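Putative rRNA methylase (Clostridium thermocellum ATCC 27405, PDB 3EEY) binds S-adenosylmethionine in a Rossmann-like fold and is probably a methyltransferase, perhaps acting on ribosomal RNA. Local coordinates at residues Thr113-Ile119 with Glu148-Val153. Residues are numbered along the deposited sequence; the frame is centred on the assembly and turned at random.
Sequences TRPETTI and EEKEKV. With SAM (S-adenosylmethionine), chain K.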
loop_
_atom_site.group_PDB
_atom_site.type_symbol
_atom_site.label_atom_id
_atom_site.label_comp_id
_atom_site.label_asym_id
_atom_site.label_seq_id
_atom_site.Cartn_x
_atom_site.Cartn_y
_atom_site.Cartn_z
ATOM N N THR A 113 21.886 -9.166 -4.614
ATOM C CA THR A 113 21.723 -9.031 -3.175
ATOM C C THR A 113 21.461 -10.396 -2.537
ATOM O O THR A 113 20.780 -11.249 -3.112
ATOM C CB THR A 113 20.586 -8.030 -2.799
ATOM O OG1 THR A 113 19.367 -8.393 -3.458
ATOM C CG2 THR A 113 20.950 -6.593 -3.165
ATOM N N ARG A 114 22.036 -10.595 -1.358
ATOM C CA ARG A 114 21.931 -11.847 -0.604
ATOM C C ARG A 114 21.089 -11.607 0.647
ATOM O O ARG A 114 21.188 -10.536 1.246
ATOM C CB ARG A 114 23.327 -12.311 -0.173
ATOM C CG ARG A 114 24.174 -12.954 -1.255
ATOM C CD ARG A 114 25.631 -13.000 -0.812
ATOM N NE ARG A 114 26.370 -14.100 -1.428
ATOM C CZ ARG A 114 26.561 -15.292 -0.863
ATOM N NH1 ARG A 114 26.070 -15.554 0.343
ATOM N NH2 ARG A 114 27.249 -16.226 -1.508
ATOM N N PRO A 115 20.272 -12.602 1.055
ATOM C CA PRO A 115 19.420 -12.481 2.248
ATOM C C PRO A 115 20.155 -12.029 3.502
ATOM O O PRO A 115 19.699 -11.098 4.160
ATOM C CB PRO A 115 18.881 -13.900 2.449
ATOM C CG PRO A 115 18.961 -14.536 1.130
ATOM C CD PRO A 115 20.096 -13.910 0.390
ATOM N N GLU A 116 21.282 -12.679 3.800
ATOM C CA GLU A 116 22.110 -12.419 4.987
ATOM C C GLU A 116 22.502 -10.950 5.117
ATOM O O GLU A 116 22.303 -10.337 6.168
ATOM C CB GLU A 116 23.396 -13.258 4.950
ATOM C CG GLU A 116 23.246 -14.698 4.422
ATOM C CD GLU A 116 23.454 -14.820 2.909
ATOM O OE1 GLU A 116 22.596 -15.443 2.244
ATOM O OE2 GLU A 116 24.466 -14.297 2.386
ATOM N N THR A 117 23.037 -10.399 4.027
ATOM C CA THR A 117 23.576 -9.040 4.005
ATOM C C THR A 117 22.468 -8.002 3.905
ATOM O O THR A 117 22.598 -6.894 4.437
ATOM C CB THR A 117 24.633 -8.859 2.876
ATOM O OG1 THR A 117 24.132 -9.387 1.643
ATOM C CG2 THR A 117 25.914 -9.608 3.213
ATOM N N THR A 118 21.378 -8.365 3.228
ATOM C CA THR A 118 20.195 -7.501 3.132
ATOM C C THR A 118 19.568 -7.308 4.506
ATOM O O THR A 118 19.302 -6.172 4.909
ATOM C CB THR A 118 19.149 -8.041 2.136
ATOM O OG1 THR A 118 19.744 -8.176 0.839
ATOM C CG2 THR A 118 17.955 -7.095 2.041
ATOM N N ILE A 119 19.371 -8.415 5.227
ATOM C CA ILE A 119 18.859 -8.389 6.603
ATOM C C ILE A 119 19.761 -7.554 7.536
ATOM O O ILE A 119 19.268 -6.744 8.323
ATOM C CB ILE A 119 18.619 -9.845 7.140
ATOM C CG1 ILE A 119 17.383 -10.453 6.472
ATOM C CG2 ILE A 119 18.442 -9.865 8.649
ATOM C CD1 ILE A 119 17.358 -11.963 6.448
ATOM N N GLU A 148 14.443 -17.089 -2.576
ATOM C CA GLU A 148 15.008 -17.277 -1.243
ATOM C C GLU A 148 15.176 -15.963 -0.471
ATOM O O GLU A 148 14.947 -15.915 0.737
ATOM C CB GLU A 148 16.352 -18.014 -1.374
ATOM C CG GLU A 148 17.084 -18.353 -0.073
ATOM C CD GLU A 148 18.606 -18.407 -0.247
ATOM O OE1 GLU A 148 19.110 -18.154 -1.368
ATOM O OE2 GLU A 148 19.303 -18.693 0.750
ATOM N N GLU A 149 15.583 -14.913 -1.181
ATOM C CA GLU A 149 15.757 -13.589 -0.594
ATOM C C GLU A 149 14.438 -12.969 -0.174
ATOM O O GLU A 149 14.334 -12.451 0.940
ATOM C CB GLU A 149 16.502 -12.646 -1.543
ATOM C CG GLU A 149 16.698 -11.261 -0.945
ATOM C CD GLU A 149 17.620 -10.394 -1.745
ATOM O OE1 GLU A 149 17.505 -10.363 -2.990
ATOM O OE2 GLU A 149 18.449 -9.719 -1.115
ATOM N N LYS A 150 13.442 -13.041 -1.058
ATOM C CA LYS A 150 12.086 -12.583 -0.758
ATOM C C LYS A 150 11.560 -13.230 0.526
ATOM O O LYS A 150 11.132 -12.524 1.448
ATOM C CB LYS A 150 11.124 -12.871 -1.925
ATOM C CG LYS A 150 9.690 -12.392 -1.670
ATOM C CD LYS A 150 8.659 -13.068 -2.569
ATOM C CE LYS A 150 8.214 -14.430 -2.057
ATOM N NZ LYS A 150 6.830 -14.404 -1.491
ATOM N N GLU A 151 11.639 -14.562 0.582
ATOM C CA GLU A 151 11.124 -15.348 1.702
ATOM C C GLU A 151 11.809 -15.018 3.026
ATOM O O GLU A 151 11.134 -14.791 4.025
ATOM C CB GLU A 151 11.232 -16.847 1.394
ATOM C CG GLU A 151 10.287 -17.330 0.302
ATOM C CD GLU A 151 8.866 -17.506 0.800
ATOM O OE1 GLU A 151 8.585 -18.531 1.465
ATOM O OE2 GLU A 151 8.030 -16.619 0.522
ATOM N N LYS A 152 13.138 -14.952 3.022
ATOM C CA LYS A 152 13.883 -14.661 4.241
ATOM C C LYS A 152 13.737 -13.219 4.729
ATOM O O LYS A 152 13.541 -13.006 5.927
ATOM C CB LYS A 152 15.360 -15.054 4.102
ATOM C CG LYS A 152 15.574 -16.551 4.034
ATOM C CD LYS A 152 17.035 -16.927 3.868
ATOM C CE LYS A 152 17.184 -18.440 3.709
ATOM N NZ LYS A 152 18.585 -18.837 3.387
ATOM N N VAL A 153 13.825 -12.246 3.812
ATOM C CA VAL A 153 13.658 -10.831 4.155
ATOM C C VAL A 153 12.289 -10.561 4.788
ATOM O O VAL A 153 12.196 -9.887 5.821
ATOM C CB VAL A 153 13.892 -9.890 2.926
ATOM C CG1 VAL A 153 13.423 -8.480 3.212
ATOM C CG2 VAL A 153 15.362 -9.866 2.537
HETATM N N SAM K . 18.205 1.263 -7.670
HETATM C CA SAM K . 19.017 0.620 -8.751
HETATM C C SAM K . 18.916 1.380 -10.077
HETATM O O SAM K . 19.206 0.856 -11.158
HETATM O OXT SAM K . 18.551 2.555 -10.088
HETATM C CB SAM K . 18.649 -0.852 -8.893
HETATM C CG SAM K . 19.402 -1.740 -7.907
HETATM S SD SAM K . 19.785 -3.389 -8.557
HETATM C CE SAM K . 18.136 -4.145 -8.521
HETATM C "C5'" SAM K . 20.618 -4.120 -7.121
HETATM C "C4'" SAM K . 22.004 -3.498 -6.925
HETATM O "O4'" SAM K . 22.503 -3.758 -5.627
HETATM C "C3'" SAM K . 23.031 -4.040 -7.918
HETATM O "O3'" SAM K . 23.663 -2.949 -8.545
HETATM C "C2'" SAM K . 24.012 -4.827 -7.071
HETATM O "O2'" SAM K . 25.339 -4.769 -7.559
HETATM C "C1'" SAM K . 23.863 -4.137 -5.720
HETATM N N9 SAM K . 24.260 -4.977 -4.573
HETATM C C8 SAM K . 24.300 -6.349 -4.483
HETATM N N7 SAM K . 24.732 -6.681 -3.241
HETATM C C5 SAM K . 24.966 -5.540 -2.547
HETATM C C6 SAM K . 25.415 -5.283 -1.257
HETATM N N6 SAM K . 25.710 -6.263 -0.407
HETATM N N1 SAM K . 25.561 -3.974 -0.853
HETATM C C2 SAM K . 25.275 -2.919 -1.692
HETATM N N3 SAM K . 24.822 -3.182 -2.959
HETATM C C4 SAM K . 24.675 -4.465 -3.379
#
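Thr113 OG1 is gripped by the carboxylate of Glu149 and, weakly, by Gly102 N. Thr113 OG1 donates to Glu149 OE1 at 2.8 Å, on its syn lone pair, and sits in the notch between the two oxygens, about equally near OE2. Thr118 OG1 lies 2.8 Å from Glu149 OE2, but its one proton may go instead to Arg114 O, also 2.8 Å from Thr118 OG1. The Glu149 side chain runs roughly perpendicular to both threonine side chains. The glutamate reaches them because CG stands anti to the backbone N (chi1 -180°) and the chain stays extended.

Nearer the Glu149 backbone the contact is apolar. The ring of Pro115 puts CG 3.8 Å from Glu149 CA, and its CB lies 3.8 Å from Lys152 CD. Lys152 runs past the proline and ends in a salt bridge to Glu148, NZ to OE2 2.7 Å, at the solvent-exposed side. Further along, the methyls Thr118 CG2 and Val153 CG2 touch at 3.8 Å. The two helix segments cross at -40°. They belong to neighbouring helices of the Rossmann-like methyltransferase fold, and Thr113, Thr118 and Glu149 all rest on Leu101 of the central sheet.

Thr113 also faces the cofactor, with CG2 3.6 Å from C8 of the S-adenosylmethionine adenine. The buried Glu149 is thus a second-shell residue, and its hydrogen bond should help fix the rotation of this pocket threonine.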